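Local coordinates for protein N-isopropylammelide isopropylaminohydrolase (Burkholderia multivorans ATCC 17616, PDB 6NBO) that belongs to the amidohydrolase family of TIM-barrel enzymes and carries zinc in its metal site, at residues A[64-69]-A[123-128]. Sequence-based numbering, arbitrary orientation.
With ZN (zinc ion), chain B.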
ATOM      1  N   GLY A  64       0.301  -0.898  -0.822  1.00 21.81           N
ATOM      2  CA  GLY A  64      -0.826  -0.063  -0.453  1.00 21.09           C
ATOM      3  C   GLY A  64      -1.192  -0.058   1.020  1.00 24.77           C
ATOM      4  O   GLY A  64      -2.072   0.709   1.425  1.00 28.18           O
ATOM      5  N   HIS A  65      -0.559  -0.905   1.841  1.00 21.30           N
ATOM      6  CA  HIS A  65      -0.891  -0.970   3.266  1.00 22.37           C
ATOM      7  C   HIS A  65       0.187  -1.754   3.996  1.00 29.22           C
ATOM      8  O   HIS A  65       0.205  -2.985   3.949  1.00 24.18           O
ATOM      9  CB  HIS A  65      -2.256  -1.625   3.508  1.00 24.48           C
ATOM     10  CG  HIS A  65      -2.715  -1.629   4.945  1.00 25.94           C
ATOM     11  ND1 HIS A  65      -3.887  -1.030   5.354  1.00 28.38           N
ATOM     12  CD2 HIS A  65      -2.192  -2.216   6.053  1.00 25.65           C
ATOM     13  CE1 HIS A  65      -4.061  -1.233   6.651  1.00 32.27           C
ATOM     14  NE2 HIS A  65      -3.039  -1.940   7.100  1.00 27.72           N
ATOM     15  N   THR A  66       1.083  -1.060   4.680  1.00 20.69           N
ATOM     16  CA  THR A  66       1.980  -1.746   5.597  1.00 21.93           C
ATOM     17  C   THR A  66       2.146  -0.868   6.834  1.00 23.64           C
ATOM     18  O   THR A  66       1.479   0.166   6.983  1.00 25.92           O
ATOM     19  CB  THR A  66       3.309  -2.092   4.910  1.00 23.54           C
ATOM     20  OG1 THR A  66       4.047  -2.991   5.755  1.00 25.83           O
ATOM     21  CG2 THR A  66       4.153  -0.828   4.641  1.00 21.51           C
ATOM     22  N   HIS A  67       3.046  -1.299   7.739  1.00 24.91           N
ATOM     23  CA  HIS A  67       3.284  -0.642   9.023  1.00 22.43           C
ATOM     24  C   HIS A  67       4.809  -0.595   9.176  1.00 24.12           C
ATOM     25  O   HIS A  67       5.390  -1.412   9.890  1.00 25.23           O
ATOM     26  CB  HIS A  67       2.612  -1.388  10.186  1.00 23.74           C
ATOM     27  CG  HIS A  67       1.111  -1.378  10.143  1.00 24.89           C
ATOM     28  ND1 HIS A  67       0.358  -0.428  10.791  1.00 27.52           N
ATOM     29  CD2 HIS A  67       0.228  -2.200   9.523  1.00 26.09           C
ATOM     30  CE1 HIS A  67      -0.927  -0.672  10.593  1.00 33.46           C
ATOM     31  NE2 HIS A  67      -1.033  -1.732   9.812  1.00 30.77           N
ATOM     32  N   LEU A  68       5.445   0.370   8.493  1.00 24.20           N
ATOM     33  CA  LEU A  68       6.906   0.416   8.454  1.00 25.17           C
ATOM     34  C   LEU A  68       7.494   0.696   9.828  1.00 27.39           C
ATOM     35  O   LEU A  68       8.643   0.320  10.100  1.00 29.56           O
ATOM     36  CB  LEU A  68       7.407   1.486   7.475  1.00 21.58           C
ATOM     37  CG  LEU A  68       7.159   1.349   5.968  1.00 25.49           C
ATOM     38  CD1 LEU A  68       7.676   2.574   5.232  1.00 25.69           C
ATOM     39  CD2 LEU A  68       7.773   0.078   5.416  1.00 25.57           C
ATOM     40  N   ASP A  69       6.739   1.375  10.695  1.00 24.38           N
ATOM     41  CA  ASP A  69       7.269   1.707  12.011  1.00 26.33           C
ATOM     42  C   ASP A  69       7.404   0.472  12.896  1.00 32.01           C
ATOM     43  O   ASP A  69       8.236   0.465  13.808  1.00 30.11           O
ATOM     44  CB  ASP A  69       6.391   2.770  12.692  1.00 29.60           C
ATOM     45  CG  ASP A  69       4.931   2.322  12.886  1.00 30.21           C
ATOM     46  OD1 ASP A  69       4.372   1.642  11.990  1.00 30.61           O
ATOM     47  OD2 ASP A  69       4.344   2.673  13.935  1.00 30.08           O
ATOM     48  N   ILE A 123       4.803   3.511  -1.503  1.00 21.88           N
ATOM     49  CA  ILE A 123       4.379   2.815  -0.287  1.00 20.43           C
ATOM     50  C   ILE A 123       3.391   3.687   0.473  1.00 22.93           C
ATOM     51  O   ILE A 123       3.675   4.860   0.733  1.00 21.05           O
ATOM     52  CB  ILE A 123       5.569   2.482   0.631  1.00 23.56           C
ATOM     53  CG1 ILE A 123       6.652   1.679  -0.111  1.00 23.35           C
ATOM     54  CG2 ILE A 123       5.062   1.794   1.916  1.00 19.68           C
ATOM     55  CD1 ILE A 123       7.874   1.315   0.786  1.00 22.61           C
ATOM     56  N   ARG A 124       2.247   3.115   0.846  1.00 21.86           N
ATOM     57  CA  ARG A 124       1.383   3.704   1.865  1.00 20.61           C
ATOM     58  C   ARG A 124       1.603   2.961   3.174  1.00 20.74           C
ATOM     59  O   ARG A 124       1.347   1.753   3.263  1.00 22.62           O
ATOM     60  CB  ARG A 124      -0.100   3.644   1.476  1.00 22.12           C
ATOM     61  CG  ARG A 124      -1.017   4.166   2.611  1.00 24.27           C
ATOM     62  CD  ARG A 124      -2.499   4.235   2.193  1.00 21.22           C
ATOM     63  NE  ARG A 124      -2.736   5.315   1.245  1.00 20.93           N
ATOM     64  CZ  ARG A 124      -3.936   5.710   0.844  1.00 24.29           C
ATOM     65  NH1 ARG A 124      -5.027   5.126   1.331  1.00 24.21           N
ATOM     66  NH2 ARG A 124      -4.041   6.697  -0.042  1.00 20.33           N
ATOM     67  N   THR A 125       2.078   3.671   4.186  1.00 20.62           N
ATOM     68  CA  THR A 125       2.317   3.059   5.480  1.00 19.29           C
ATOM     69  C   THR A 125       1.476   3.750   6.535  1.00 23.44           C
ATOM     70  O   THR A 125       1.309   4.974   6.526  1.00 21.29           O
ATOM     71  CB  THR A 125       3.795   3.104   5.904  1.00 22.96           C
ATOM     72  OG1 THR A 125       3.950   2.391   7.143  1.00 21.08           O
ATOM     73  CG2 THR A 125       4.282   4.550   6.093  1.00 25.42           C
ATOM     74  N   HIS A 126       0.921   2.947   7.417  1.00 22.73           N
ATOM     75  CA  HIS A 126       0.363   3.455   8.651  1.00 22.23           C
ATOM     76  C   HIS A 126       1.494   3.578   9.659  1.00 24.68           C
ATOM     77  O   HIS A 126       2.492   2.859   9.582  1.00 24.20           O
ATOM     78  CB  HIS A 126      -0.745   2.517   9.134  1.00 21.28           C
ATOM     79  CG  HIS A 126      -1.858   2.379   8.131  1.00 22.72           C
ATOM     80  ND1 HIS A 126      -3.122   2.883   8.344  1.00 22.53           N
ATOM     81  CD2 HIS A 126      -1.877   1.832   6.891  1.00 26.80           C
ATOM     82  CE1 HIS A 126      -3.875   2.653   7.281  1.00 23.88           C
ATOM     83  NE2 HIS A 126      -3.145   2.013   6.385  1.00 24.02           N
ATOM     84  N   VAL A 127       1.373   4.550  10.555  1.00 23.26           N
ATOM     85  CA  VAL A 127       2.368   4.772  11.602  1.00 26.00           C
ATOM     86  C   VAL A 127       1.609   5.004  12.896  1.00 23.67           C
ATOM     87  O   VAL A 127       0.674   5.807  12.925  1.00 23.15           O
ATOM     88  CB  VAL A 127       3.282   5.973  11.295  1.00 26.05           C
ATOM     89  CG1 VAL A 127       4.258   6.197  12.448  1.00 25.35           C
ATOM     90  CG2 VAL A 127       4.035   5.756   9.982  1.00 24.09           C
ATOM     91  N   ASP A 128       2.001   4.311  13.959  1.00 22.97           N
ATOM     92  CA  ASP A 128       1.264   4.430  15.213  1.00 28.34           C
ATOM     93  C   ASP A 128       1.436   5.832  15.777  1.00 30.52           C
ATOM     94  O   ASP A 128       2.556   6.333  15.889  1.00 29.10           O
ATOM     95  CB  ASP A 128       1.751   3.396  16.222  1.00 29.53           C
ATOM     96  CG  ASP A 128       1.399   1.972  15.819  1.00 33.95           C
ATOM     97  OD1 ASP A 128       0.673   1.773  14.829  1.00 33.08           O
ATOM     98  OD2 ASP A 128       1.854   1.042  16.506  1.00 36.97           O
TER
HETATM   99 ZN    ZN B 401      -2.953  -2.639   9.043  0.76 29.78          ZN
HETATM  100  O   HOH W   1      -3.717   1.260   3.698  1.00 24.63           O
HETATM  101  O   HOH W   2       1.595   1.361  12.349  1.00 26.04           O
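His65 holds CG anti to its backbone N (chi1 -175°), while His126 turns CG anti to its carbonyl carbon (chi1 -59°), and the two imidazoles meet. This is the metal-binding end of two parallel barrel strands of an amidohydrolase, with the HxH motif His65-Thr66-His67 at the end of the first. His126 CD2 sits over the centre of one face of the His65 ring, 3.7 Å above its plane, with the rings inclined at 37°. NE2 of His65 and of His67 both bind zinc; His218 and Asp304 complete the site. His126 also touches His67, through its CB, 3.5 Å from His67 CE1. A water links Gly64 O and His126 NE2, with a weak bond from His65 ND1, whose stronger partner is Ser249.

Thr66 pairs with the neighbouring strand: its N donates to Arg124 O, and its O accepts from His126 N. Leu68 N bonds to Thr125 OG1 at 2.9 Å, nearly straight. The same hydroxyl donates to His126 O. A second water takes the N-H of His67 ND1 in the ring plane and donates to Asp69 OD1 and Asp128 OD1. Arg97 forms salt bridges with both carboxylates, which probably eases their repulsion. Asp128 N reaches Asp69 OD2 at 2.9 Å, from above the carboxylate plane.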